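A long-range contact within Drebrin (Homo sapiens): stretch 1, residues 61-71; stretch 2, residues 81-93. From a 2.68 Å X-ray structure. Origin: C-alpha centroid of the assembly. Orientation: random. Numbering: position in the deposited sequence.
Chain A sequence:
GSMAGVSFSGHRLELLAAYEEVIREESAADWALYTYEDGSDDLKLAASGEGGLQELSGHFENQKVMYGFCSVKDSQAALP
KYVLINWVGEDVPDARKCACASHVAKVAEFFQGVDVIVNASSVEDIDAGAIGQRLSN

Stretch 1, residues 61-71: ENQKVMYGFCS
Stretch 2 81-93: KYVLINWVGEDVP

Residues 65-71 and 81-88 of drebrin form neighbouring antiparallel strands, their N-to-C directions at 164° and their axes 4.5 Å apart at closest approach. The register pairs Val65 with Val88 and runs without a bulge to Ser71 with Tyr82. Met66-Trp87, Gly68-Ile85 and Cys70-Val83 are the hydrogen-bonded pairs; the pairs between them are non-hydrogen-bonded. Together the two stretches bury 1000 Å².

Stretch 1 begins with a type I turn, Glu61 to Lys64 (phi/psi -77/-14 at Asn62 and -100/5 at Gln63), closed by a weak bond from Lys64 N to Glu61 O (3.3 Å). Glu61 O also accepts a hydrogen bond from Trp87 NE1 at 2.8 Å, so the indole edge is fixed to the turn. Asn62 O accepts from Asp91 N (2.9 Å) and lies 3.2 Å from Gly89 CA in a CA-H...O contact. Gly89 allows this close approach: an ideal CB there would lie only 2.1 Å from Asn62 O. Asp91 belongs to a second type I turn, Gly89 to Val92, in which Val92 N bonds Gly89 O at 2.9 Å; the two turns thus pack together beyond the strand ends. Lys64 O accepts from Gly89 N (3.1 Å).

Val65 (chi1 t) opens the ladder. Its CG2 meets Val92 CG1 at 3.8 Å and Val88 CG1 at 4.2 Å, while its CA approaches Trp87 O at 3.3 Å. Met66 exchanges two hydrogen bonds with Trp87, Met66 N to Trp87 O and Trp87 N to Met66 O, both 2.9 Å. Its side chain (m, t, chi3 -23°) shares a sheet face with the indole (chi1 t, chi2 -89°): Met66 CG lies 4.2 Å from Trp87 CD1, and Met66 SD sits obliquely 5.4 Å from the centroid of the five-membered ring.

Tyr67 (chi1 m, chi2 -72°) projects from the other face, with Asn86 and Leu84. Its CE1 is 3.4 Å from Asn86 OD1, and its CB is 4.1 Å from Leu84 CD1 (Leu84 t, p). Gly68 N donates to Ile85 O (2.9 Å) and Ile85 N to Gly68 O (2.8 Å); Gly68 O also lies 3.1 Å from Leu84 CA in a CA-H...O contact.

Phe69 (chi1 t, chi2 83°) reaches diagonally to Tyr82 (chi1 m, chi2 -78°). The ring planes differ by 8°, but with centroids 5.3 Å apart they are slid until they barely overlap; Phe69 CZ approaches Tyr82 CD1 at 3.5 Å. Cys70 (chi1 t) and Val83 (chi1 t) form the last hydrogen-bonded pair, Cys70 N to Val83 O and Val83 N to Cys70 O, both 3.0 Å. Ser71 (chi1 t) ends the stretch with CB 3.4 Å from Tyr82 CE1.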

# COMPACT_ATOMS: atom_id res chain seq x y z
N GLU A 61 -4.70 10.59 22.69
CA GLU A 61 -3.56 11.43 23.03
C GLU A 61 -3.35 12.49 21.94
O GLU A 61 -3.48 12.21 20.74
CB GLU A 61 -2.28 10.59 23.23
CG GLU A 61 -2.49 9.41 24.19
CD GLU A 61 -1.23 8.55 24.47
OE1 GLU A 61 -0.07 9.04 24.31
OE2 GLU A 61 -1.44 7.37 24.86
N ASN A 62 -3.05 13.72 22.38
CA ASN A 62 -3.04 14.87 21.48
C ASN A 62 -1.80 14.92 20.60
O ASN A 62 -1.77 15.69 19.63
CB ASN A 62 -3.12 16.15 22.31
CG ASN A 62 -4.44 16.31 22.98
OD1 ASN A 62 -5.48 16.07 22.37
ND2 ASN A 62 -4.43 16.70 24.25
N GLN A 63 -0.79 14.15 20.94
CA GLN A 63 0.45 14.11 20.20
C GLN A 63 0.53 12.93 19.25
O GLN A 63 1.57 12.71 18.64
CB GLN A 63 1.63 14.11 21.17
CG GLN A 63 1.70 15.35 22.10
CD GLN A 63 0.79 15.27 23.37
OE1 GLN A 63 -0.43 15.10 23.27
NE2 GLN A 63 1.41 15.42 24.56
N LYS A 64 -0.54 12.14 19.14
CA LYS A 64 -0.49 10.89 18.40
C LYS A 64 -1.64 10.74 17.41
O LYS A 64 -2.73 11.28 17.60
CB LYS A 64 -0.48 9.68 19.36
CG LYS A 64 0.78 9.62 20.23
CD LYS A 64 1.10 8.20 20.69
CE LYS A 64 2.35 7.64 20.00
NZ LYS A 64 2.17 7.25 18.52
N VAL A 65 -1.35 10.02 16.34
CA VAL A 65 -2.36 9.42 15.47
C VAL A 65 -2.74 8.07 16.06
O VAL A 65 -1.88 7.25 16.35
CB VAL A 65 -1.82 9.28 14.04
CG1 VAL A 65 -2.82 8.58 13.16
CG2 VAL A 65 -1.46 10.65 13.48
N MET A 66 -4.04 7.85 16.28
CA MET A 66 -4.50 6.61 16.89
C MET A 66 -5.78 6.13 16.18
O MET A 66 -6.49 6.91 15.54
CB MET A 66 -4.74 6.78 18.40
CG MET A 66 -3.57 7.43 19.15
SD MET A 66 -3.69 7.47 20.97
CE MET A 66 -5.40 7.33 21.17
N TYR A 67 -6.06 4.83 16.31
CA TYR A 67 -7.23 4.21 15.69
C TYR A 67 -8.05 3.50 16.76
O TYR A 67 -7.55 2.60 17.44
CB TYR A 67 -6.81 3.24 14.57
CG TYR A 67 -5.98 3.93 13.51
CD1 TYR A 67 -6.58 4.83 12.63
CD2 TYR A 67 -4.61 3.72 13.42
CE1 TYR A 67 -5.84 5.49 11.67
CE2 TYR A 67 -3.86 4.39 12.46
CZ TYR A 67 -4.48 5.28 11.59
OH TYR A 67 -3.75 5.96 10.62
N GLY A 68 -9.31 3.92 16.91
CA GLY A 68 -10.17 3.34 17.93
C GLY A 68 -11.23 2.42 17.36
O GLY A 68 -12.00 2.82 16.49
N PHE A 69 -11.25 1.18 17.78
CA PHE A 69 -12.18 0.21 17.23
C PHE A 69 -13.15 -0.12 18.35
O PHE A 69 -12.79 -0.81 19.32
CB PHE A 69 -11.46 -1.04 16.72
CG PHE A 69 -12.37 -2.05 16.08
CD1 PHE A 69 -12.75 -1.92 14.75
CD2 PHE A 69 -12.85 -3.13 16.80
CE1 PHE A 69 -13.59 -2.88 14.16
CE2 PHE A 69 -13.69 -4.08 16.21
CZ PHE A 69 -14.06 -3.95 14.90
N CYS A 70 -14.37 0.37 18.21
CA CYS A 70 -15.37 0.24 19.25
C CYS A 70 -16.62 -0.45 18.71
O CYS A 70 -17.15 -0.08 17.65
CB CYS A 70 -15.70 1.61 19.82
SG CYS A 70 -16.85 1.57 21.19
N SER A 71 -17.11 -1.43 19.47
CA SER A 71 -18.36 -2.11 19.19
C SER A 71 -19.50 -1.38 19.87
O SER A 71 -19.39 -0.99 21.03
CB SER A 71 -18.30 -3.54 19.71
OG SER A 71 -19.59 -4.11 19.71
N LYS A 81 -22.82 -2.88 15.71
CA LYS A 81 -22.10 -2.27 14.60
C LYS A 81 -20.74 -1.75 15.07
O LYS A 81 -20.50 -1.58 16.27
CB LYS A 81 -22.92 -1.14 13.97
CG LYS A 81 -24.41 -1.38 14.02
CD LYS A 81 -25.15 -0.67 12.89
CE LYS A 81 -25.25 -1.53 11.64
NZ LYS A 81 -25.35 -0.66 10.44
N TYR A 82 -19.84 -1.51 14.11
CA TYR A 82 -18.44 -1.26 14.45
C TYR A 82 -17.97 0.09 13.92
O TYR A 82 -18.14 0.41 12.74
CB TYR A 82 -17.56 -2.39 13.96
CG TYR A 82 -17.89 -3.66 14.71
CD1 TYR A 82 -17.42 -3.87 15.99
CD2 TYR A 82 -18.71 -4.64 14.14
CE1 TYR A 82 -17.74 -5.03 16.68
CE2 TYR A 82 -19.03 -5.80 14.83
CZ TYR A 82 -18.54 -5.99 16.10
OH TYR A 82 -18.85 -7.14 16.80
N VAL A 83 -17.42 0.88 14.83
CA VAL A 83 -16.94 2.22 14.55
C VAL A 83 -15.42 2.19 14.60
O VAL A 83 -14.84 1.62 15.53
CB VAL A 83 -17.48 3.24 15.56
CG1 VAL A 83 -16.95 4.64 15.23
CG2 VAL A 83 -18.99 3.19 15.60
N LEU A 84 -14.79 2.80 13.61
CA LEU A 84 -13.36 3.06 13.66
C LEU A 84 -13.18 4.57 13.78
O LEU A 84 -13.58 5.32 12.89
CB LEU A 84 -12.65 2.51 12.42
CG LEU A 84 -11.14 2.78 12.37
CD1 LEU A 84 -10.50 1.92 13.43
CD2 LEU A 84 -10.58 2.46 11.01
N ILE A 85 -12.57 5.01 14.87
CA ILE A 85 -12.26 6.41 15.08
C ILE A 85 -10.86 6.67 14.54
O ILE A 85 -9.88 6.07 15.01
CB ILE A 85 -12.34 6.78 16.56
CG1 ILE A 85 -13.80 6.69 17.00
CG2 ILE A 85 -11.84 8.20 16.74
CD1 ILE A 85 -13.96 6.49 18.45
N ASN A 86 -10.78 7.51 13.51
CA ASN A 86 -9.54 7.97 12.94
C ASN A 86 -9.11 9.20 13.72
O ASN A 86 -9.49 10.34 13.40
CB ASN A 86 -9.74 8.27 11.46
CG ASN A 86 -8.53 8.87 10.82
OD1 ASN A 86 -7.40 8.50 11.14
ND2 ASN A 86 -8.75 9.80 9.90
N TRP A 87 -8.32 8.98 14.77
CA TRP A 87 -7.89 10.06 15.65
C TRP A 87 -6.57 10.68 15.21
O TRP A 87 -5.54 10.00 15.08
CB TRP A 87 -7.75 9.55 17.08
CG TRP A 87 -7.18 10.58 18.02
CD1 TRP A 87 -5.87 10.79 18.29
CD2 TRP A 87 -7.92 11.54 18.79
NE1 TRP A 87 -5.74 11.80 19.20
CE2 TRP A 87 -6.98 12.28 19.53
CE3 TRP A 87 -9.29 11.81 18.96
CZ2 TRP A 87 -7.36 13.31 20.41
CZ3 TRP A 87 -9.66 12.84 19.83
CH2 TRP A 87 -8.70 13.57 20.54
N VAL A 88 -6.59 11.99 15.02
CA VAL A 88 -5.37 12.73 14.78
C VAL A 88 -5.30 13.84 15.81
O VAL A 88 -6.14 14.75 15.81
CB VAL A 88 -5.30 13.30 13.36
CG1 VAL A 88 -3.97 13.96 13.13
CG2 VAL A 88 -5.50 12.17 12.36
N GLY A 89 -4.33 13.75 16.71
CA GLY A 89 -4.21 14.75 17.74
C GLY A 89 -3.91 16.10 17.14
O GLY A 89 -3.21 16.22 16.14
N GLU A 90 -4.46 17.14 17.77
CA GLU A 90 -4.23 18.53 17.36
C GLU A 90 -2.75 18.88 17.32
O GLU A 90 -2.38 19.88 16.69
CB GLU A 90 -4.96 19.50 18.31
N ASP A 91 -1.89 18.12 17.98
CA ASP A 91 -0.47 18.43 18.00
C ASP A 91 0.34 17.50 17.11
O ASP A 91 1.58 17.59 17.10
CB ASP A 91 0.07 18.36 19.44
CG ASP A 91 -0.51 19.44 20.33
OD1 ASP A 91 -0.47 20.61 19.90
OD2 ASP A 91 -0.98 19.14 21.46
N VAL A 92 -0.32 16.71 16.28
CA VAL A 92 0.38 15.92 15.26
C VAL A 92 0.80 16.86 14.12
O VAL A 92 -0.02 17.67 13.68
CB VAL A 92 -0.51 14.80 14.75
CG1 VAL A 92 0.16 14.05 13.60
CG2 VAL A 92 -0.90 13.85 15.88
N PRO A 93 2.03 16.77 13.64
CA PRO A 93 2.42 17.60 12.49
C PRO A 93 1.57 17.32 11.25
O PRO A 93 1.14 16.19 11.01
CB PRO A 93 3.89 17.20 12.25
CG PRO A 93 4.35 16.62 13.57
CD PRO A 93 3.15 15.99 14.20